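Local coordinates for nitrite reductase (Hyphomicrobium denitrificans, PDB 2DV6), which probably reduces nitrite to nitric oxide with electrons delivered by cytochrome c, using protein-bound copper ions, in the denitrification pathway, at residues E324-N329 with L421-V426; H339-S344 with G427-D432. All coordinates share one frame; numbering follows the deposited sequence.

Contact 1 of 2, residues E324-N329 with L421-V426; sequences EYFLFN and LEHGLV
L425 sits over the ring of F328 with one methyl: CD2 stands 3.3 Å from the ring centroid and only 5° off the ring normal, a CH-pi contact that touches all six ring carbons about equally. The two side chains cross at roughly a right angle, and the edge of the same ring meets the backbone of V426, with F328 CD2 3.6 Å from V426 C. The rest of L425 leans on F326, its CG 3.6 Å from F326 CB. The F326 ring itself turns the other way along the strand and offers its CD2 edge to H423 CB, which lies near the ring plane.

At the far end, H423 grips the backbone. Its CG is anti to the carbonyl carbon (chi1 -74°), which swings the imidazole toward E324, and ND1 donates a short 2.6 Å bond to E324 O. The acceptor lies nearly in the imidazole plane, but the nitrogen sits well above the carbonyl plane of E324. NE2 is bonded to I319 O of a neighbouring subunit, so both ring nitrogens are engaged and the imidazole spans a subunit interface. The H423 carbonyl accepts from F326 N at 2.8 Å. Beyond it the backbones pair no further directly; a water accepts from F328 N and donates to G424 O, bridging the two backbones. G424 has a positive phi (108°), a conformation that suits glycine, and F326 O lies close on the side where a beta carbon would point.

E324 and Y325 form a classic beta bulge opposite I299 on strand 290-299, which pairs with strand 325-328 along one edge. Loop 421-426, leading from strand 409-415 into strand 427-431, runs along the other, while L413 and helix 334-338 pack against F328.

Contact 2 of 2, residues H339-S344 with G427-D432; sequences HPLYAS and GFLNVD
L341 and L429 lie at the heart of a parallel strand pair, 341-343 beside 427-431, whose axes approach to 4.5 Å at an angle of 20°. L341 N donates to F428 O, L341 O accepts from N430 N in a nearly straight bond of 2.7 Å, and A343 N reaches N430 O at a longer 3.2 Å.

On one face, L429 has CG anti to its backbone N (chi1 166°), which carries CD1 across to L341 CB at 3.7 Å and to A343 CB at 4.0 Å. V431 continues this face, both of its methyls resting against A343 O from the same side. Strand 341-343 is an edge strand, within this chain, of a mixed sheet, with 409-415 on the far side of 427-431; this is a cupredoxin-type sheet, as in other copper nitrite reductases, and L341 and A343 turn toward F292 and R290 of strand 290-299 in the other sheet.

The opposite face carries Y342 and N430, side by side and pointing the same way, with ring and amide planes 52° apart. N430 ND2 lies 3.6 Å from Y342 CE1 and also nestles against the P340 ring, 3.4 Å from CB, while N430 OD1 accepts from R410, whose guanidinium also makes a cation-pi contact with F428.

How the contacts relate
The segments alternate along the chain, 324-329, 339-344, 421-426 and 427-432, so contacts 1 and 2 each join an early part of the cupredoxin-type domain to a late one. Helix 334-338 links the two early segments, while 421-426 runs straight into 427-432. Their centres are 18 Å apart, yet they touch where F328 CD2 packs 3.7 Å from G427 N. Strand 325-328 borders one sheet and strand 341-343 the other, so the late run passes from the edge of the first sheet into the second. Contact 1 lies deep in the chain and reaches a neighbouring subunit, whereas contact 2 touches no other chain of the hexamer.

Contact 1 of 2, residues E324-N329 with L421-V426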
loop_
_atom_site.group_PDB
_atom_site.type_symbol
_atom_site.label_atom_id
_atom_site.label_comp_id
_atom_site.label_asym_id
_atom_site.label_seq_id
_atom_site.Cartn_x
_atom_site.Cartn_y
_atom_site.Cartn_z
ATOM N N GLU A 324 14.311 -12.588 -17.590
ATOM C CA GLU A 324 14.837 -13.157 -16.361
ATOM C C GLU A 324 16.008 -14.088 -16.640
ATOM O O GLU A 324 16.921 -14.185 -15.828
ATOM C CB GLU A 324 13.741 -13.920 -15.607
ATOM C CG GLU A 324 12.663 -12.990 -15.054
ATOM C CD GLU A 324 13.187 -12.068 -13.929
ATOM O OE1 GLU A 324 14.248 -12.348 -13.338
ATOM O OE2 GLU A 324 12.545 -11.053 -13.647
ATOM N N TYR A 325 15.937 -14.820 -17.749
ATOM C CA TYR A 325 16.968 -15.773 -18.131
ATOM C C TYR A 325 17.520 -15.386 -19.487
ATOM O O TYR A 325 16.755 -15.030 -20.388
ATOM C CB TYR A 325 16.409 -17.194 -18.201
ATOM C CG TYR A 325 16.008 -17.776 -16.846
ATOM C CD1 TYR A 325 14.776 -17.473 -16.264
ATOM C CD2 TYR A 325 16.865 -18.649 -16.160
ATOM C CE1 TYR A 325 14.422 -18.010 -15.010
ATOM C CE2 TYR A 325 16.528 -19.168 -14.921
ATOM C CZ TYR A 325 15.327 -18.865 -14.356
ATOM O OH TYR A 325 15.022 -19.419 -13.132
ATOM N N PHE A 326 18.843 -15.433 -19.623
ATOM C CA PHE A 326 19.503 -15.278 -20.911
ATOM C C PHE A 326 20.286 -16.585 -21.089
ATOM O O PHE A 326 21.023 -17.001 -20.142
ATOM C CB PHE A 326 20.522 -14.148 -20.893
ATOM C CG PHE A 326 19.950 -12.788 -21.046
ATOM C CD1 PHE A 326 19.823 -12.224 -22.310
ATOM C CD2 PHE A 326 19.584 -12.055 -19.935
ATOM C CE1 PHE A 326 19.312 -10.923 -22.468
ATOM C CE2 PHE A 326 19.089 -10.763 -20.089
ATOM C CZ PHE A 326 18.953 -10.215 -21.369
ATOM N N LEU A 327 20.140 -17.211 -22.257
ATOM C CA LEU A 327 20.543 -18.597 -22.405
ATOM C C LEU A 327 21.314 -18.909 -23.686
ATOM O O LEU A 327 20.947 -18.408 -24.768
ATOM C CB LEU A 327 19.279 -19.433 -22.422
ATOM C CG LEU A 327 18.538 -19.999 -21.194
ATOM C CD1 LEU A 327 19.113 -19.739 -19.785
ATOM C CD2 LEU A 327 17.052 -19.762 -21.338
ATOM N N PHE A 328 22.372 -19.739 -23.570
ATOM C CA PHE A 328 23.017 -20.330 -24.737
ATOM C C PHE A 328 22.373 -21.713 -24.880
ATOM O O PHE A 328 22.328 -22.464 -23.930
ATOM C CB PHE A 328 24.549 -20.488 -24.571
ATOM C CG PHE A 328 25.334 -19.197 -24.704
ATOM C CD1 PHE A 328 25.017 -18.266 -25.700
ATOM C CD2 PHE A 328 26.429 -18.929 -23.843
ATOM C CE1 PHE A 328 25.752 -17.053 -25.826
ATOM C CE2 PHE A 328 27.152 -17.752 -23.978
ATOM C CZ PHE A 328 26.795 -16.796 -24.956
ATOM N N ASN A 329 21.875 -22.047 -26.070
ATOM C CA ASN A 329 21.410 -23.427 -26.335
ATOM C C ASN A 329 20.467 -23.988 -25.274
ATOM O O ASN A 329 20.670 -25.115 -24.777
ATOM C CB ASN A 329 22.608 -24.360 -26.612
ATOM C CG ASN A 329 23.318 -24.002 -27.900
ATOM O OD1 ASN A 329 23.172 -22.882 -28.370
ATOM N ND2 ASN A 329 24.077 -24.945 -28.498
ATOM N N LEU A 421 25.725 -12.705 -17.442
ATOM C CA LEU A 421 26.429 -13.852 -16.805
ATOM C C LEU A 421 25.590 -14.396 -15.650
ATOM O O LEU A 421 25.413 -15.620 -15.485
ATOM C CB LEU A 421 27.773 -13.414 -16.235
ATOM C CG LEU A 421 28.959 -13.125 -17.133
ATOM C CD1 LEU A 421 30.215 -12.743 -16.284
ATOM C CD2 LEU A 421 29.250 -14.354 -18.019
ATOM N N GLU A 422 24.976 -13.482 -14.910
ATOM C CA GLU A 422 24.232 -13.864 -13.716
ATOM C C GLU A 422 22.797 -14.255 -14.042
ATOM O O GLU A 422 22.109 -14.765 -13.179
ATOM C CB GLU A 422 24.371 -12.769 -12.616
ATOM C CG GLU A 422 25.858 -12.162 -12.605
ATOM C CD GLU A 422 26.314 -11.515 -11.260
ATOM O OE1 GLU A 422 25.549 -11.605 -10.225
ATOM O OE2 GLU A 422 27.446 -10.927 -11.274
ATOM N N HIS A 423 22.353 -14.080 -15.291
ATOM C CA HIS A 423 21.024 -14.534 -15.722
ATOM C C HIS A 423 21.119 -15.819 -16.549
ATOM O O HIS A 423 20.164 -16.191 -17.253
ATOM C CB HIS A 423 20.323 -13.468 -16.568
ATOM C CG HIS A 423 19.813 -12.314 -15.773
ATOM N ND1 HIS A 423 18.575 -12.316 -15.171
ATOM C CD2 HIS A 423 20.390 -11.138 -15.444
ATOM C CE1 HIS A 423 18.404 -11.190 -14.507
ATOM N NE2 HIS A 423 19.490 -10.456 -14.656
ATOM N N GLY A 424 22.278 -16.467 -16.483
ATOM C CA GLY A 424 22.457 -17.803 -17.046
ATOM C C GLY A 424 23.283 -17.858 -18.290
ATOM O O GLY A 424 23.458 -18.956 -18.871
ATOM N N LEU A 425 23.836 -16.717 -18.696
ATOM C CA LEU A 425 24.500 -16.630 -20.007
ATOM C C LEU A 425 26.030 -16.785 -20.000
ATOM O O LEU A 425 26.767 -15.779 -19.922
ATOM C CB LEU A 425 24.219 -15.295 -20.669
ATOM C CG LEU A 425 23.697 -15.263 -22.104
ATOM C CD1 LEU A 425 24.115 -14.005 -22.856
ATOM C CD2 LEU A 425 23.774 -16.537 -22.917
ATOM N N VAL A 426 26.494 -18.011 -20.195
ATOM C CA VAL A 426 27.926 -18.329 -20.096
ATOM C C VAL A 426 28.100 -19.714 -20.721
ATOM O O VAL A 426 27.272 -20.564 -20.523
ATOM C CB VAL A 426 28.430 -18.254 -18.597
ATOM C CG1 VAL A 426 27.713 -19.246 -17.738
ATOM C CG2 VAL A 426 29.962 -18.412 -18.467
HETATM O O HOH W 1 22.952 -20.856 -20.800
#

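Contact 2 of 2, residues H339-S344 with G427-D432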
loop_
_atom_site.group_PDB
_atom_site.type_symbol
_atom_site.label_atom_id
_atom_site.label_comp_id
_atom_site.label_asym_id
_atom_site.label_seq_id
_atom_site.Cartn_x
_atom_site.Cartn_y
_atom_site.Cartn_z
ATOM N N HIS A 339 26.991 -29.751 -21.879
ATOM C CA HIS A 339 27.911 -30.072 -22.964
ATOM C C HIS A 339 28.721 -28.880 -23.426
ATOM O O HIS A 339 28.356 -28.196 -24.398
ATOM C CB HIS A 339 27.163 -30.676 -24.158
ATOM C CG HIS A 339 25.780 -30.159 -24.298
ATOM N ND1 HIS A 339 24.665 -30.971 -24.175
ATOM C CD2 HIS A 339 25.323 -28.901 -24.510
ATOM C CE1 HIS A 339 23.581 -30.225 -24.302
ATOM N NE2 HIS A 339 23.952 -28.967 -24.507
ATOM N N PRO A 340 29.853 -28.650 -22.757
ATOM C CA PRO A 340 30.723 -27.589 -23.196
ATOM C C PRO A 340 31.225 -27.873 -24.602
ATOM O O PRO A 340 31.056 -28.993 -25.133
ATOM C CB PRO A 340 31.873 -27.628 -22.184
ATOM C CG PRO A 340 31.793 -28.961 -21.533
ATOM C CD PRO A 340 30.369 -29.354 -21.561
ATOM N N LEU A 341 31.786 -26.852 -25.228
ATOM C CA LEU A 341 32.577 -27.035 -26.429
ATOM C C LEU A 341 33.970 -27.573 -26.059
ATOM O O LEU A 341 34.518 -27.238 -25.018
ATOM C CB LEU A 341 32.697 -25.724 -27.205
ATOM C CG LEU A 341 31.504 -24.972 -27.820
ATOM C CD1 LEU A 341 30.489 -24.496 -26.756
ATOM C CD2 LEU A 341 32.044 -23.783 -28.658
ATOM N N TYR A 342 34.521 -28.430 -26.915
ATOM C CA TYR A 342 35.835 -29.076 -26.724
ATOM C C TYR A 342 36.620 -28.914 -28.010
ATOM O O TYR A 342 36.087 -29.198 -29.087
ATOM C CB TYR A 342 35.678 -30.580 -26.457
ATOM C CG TYR A 342 35.183 -30.904 -25.075
ATOM C CD1 TYR A 342 36.031 -30.782 -23.954
ATOM C CD2 TYR A 342 33.862 -31.322 -24.869
ATOM C CE1 TYR A 342 35.580 -31.057 -22.656
ATOM C CE2 TYR A 342 33.401 -31.626 -23.576
ATOM C CZ TYR A 342 34.266 -31.488 -22.484
ATOM O OH TYR A 342 33.794 -31.785 -21.220
ATOM N N ALA A 343 37.858 -28.429 -27.917
ATOM C CA ALA A 343 38.759 -28.420 -29.089
ATOM C C ALA A 343 40.211 -28.687 -28.627
ATOM O O ALA A 343 40.443 -28.874 -27.440
ATOM C CB ALA A 343 38.652 -27.099 -29.872
ATOM N N SER A 344 41.162 -28.760 -29.570
ATOM C CA SER A 344 42.559 -29.042 -29.252
ATOM C C SER A 344 43.432 -27.885 -29.652
ATOM O O SER A 344 43.093 -27.135 -30.597
ATOM C CB SER A 344 43.043 -30.292 -29.990
ATOM O OG SER A 344 42.209 -31.388 -29.681
ATOM N N GLY A 427 29.123 -19.905 -21.548
ATOM C CA GLY A 427 29.479 -21.241 -22.022
ATOM C C GLY A 427 30.986 -21.437 -21.942
ATOM O O GLY A 427 31.745 -20.435 -21.861
ATOM N N PHE A 428 31.414 -22.706 -21.972
ATOM C CA PHE A 428 32.837 -23.069 -21.910
ATOM C C PHE A 428 33.282 -23.716 -23.199
ATOM O O PHE A 428 32.547 -24.536 -23.790
ATOM C CB PHE A 428 33.135 -24.031 -20.749
ATOM C CG PHE A 428 32.941 -23.428 -19.369
ATOM C CD1 PHE A 428 32.622 -24.245 -18.289
ATOM C CD2 PHE A 428 33.027 -22.051 -19.159
ATOM C CE1 PHE A 428 32.395 -23.708 -17.014
ATOM C CE2 PHE A 428 32.805 -21.502 -17.879
ATOM C CZ PHE A 428 32.492 -22.334 -16.806
ATOM N N LEU A 429 34.465 -23.294 -23.653
ATOM C CA LEU A 429 35.216 -23.977 -24.708
ATOM C C LEU A 429 36.499 -24.531 -24.059
ATOM O O LEU A 429 37.416 -23.776 -23.752
ATOM C CB LEU A 429 35.538 -23.028 -25.869
ATOM C CG LEU A 429 36.594 -23.443 -26.916
ATOM C CD1 LEU A 429 36.280 -24.795 -27.544
ATOM C CD2 LEU A 429 36.670 -22.398 -28.000
ATOM N N ASN A 430 36.536 -25.847 -23.843
ATOM C CA ASN A 430 37.608 -26.516 -23.073
ATOM C C ASN A 430 38.703 -27.026 -23.992
ATOM O O ASN A 430 38.436 -27.860 -24.865
ATOM C CB ASN A 430 37.044 -27.688 -22.261
ATOM C CG ASN A 430 36.116 -27.237 -21.160
ATOM O OD1 ASN A 430 36.399 -26.261 -20.516
ATOM N ND2 ASN A 430 35.010 -27.941 -20.941
ATOM N N VAL A 431 39.921 -26.497 -23.801
ATOM C CA VAL A 431 41.082 -26.872 -24.608
ATOM C C VAL A 431 42.180 -27.336 -23.635
ATOM O O VAL A 431 42.750 -26.547 -22.853
ATOM C CB VAL A 431 41.567 -25.724 -25.522
ATOM C CG1 VAL A 431 42.767 -26.168 -26.354
ATOM C CG2 VAL A 431 40.384 -25.184 -26.462
ATOM N N ASP A 432 42.461 -28.629 -23.698
ATOM C CA ASP A 432 43.372 -29.272 -22.749
ATOM C C ASP A 432 44.835 -28.981 -23.072
ATOM O O ASP A 432 45.214 -28.842 -24.247
ATOM C CB ASP A 432 43.125 -30.795 -22.708
ATOM C CG ASP A 432 43.737 -31.449 -21.465
ATOM O OD1 ASP A 432 44.209 -30.703 -20.553
ATOM O OD2 ASP A 432 43.724 -32.709 -21.377
#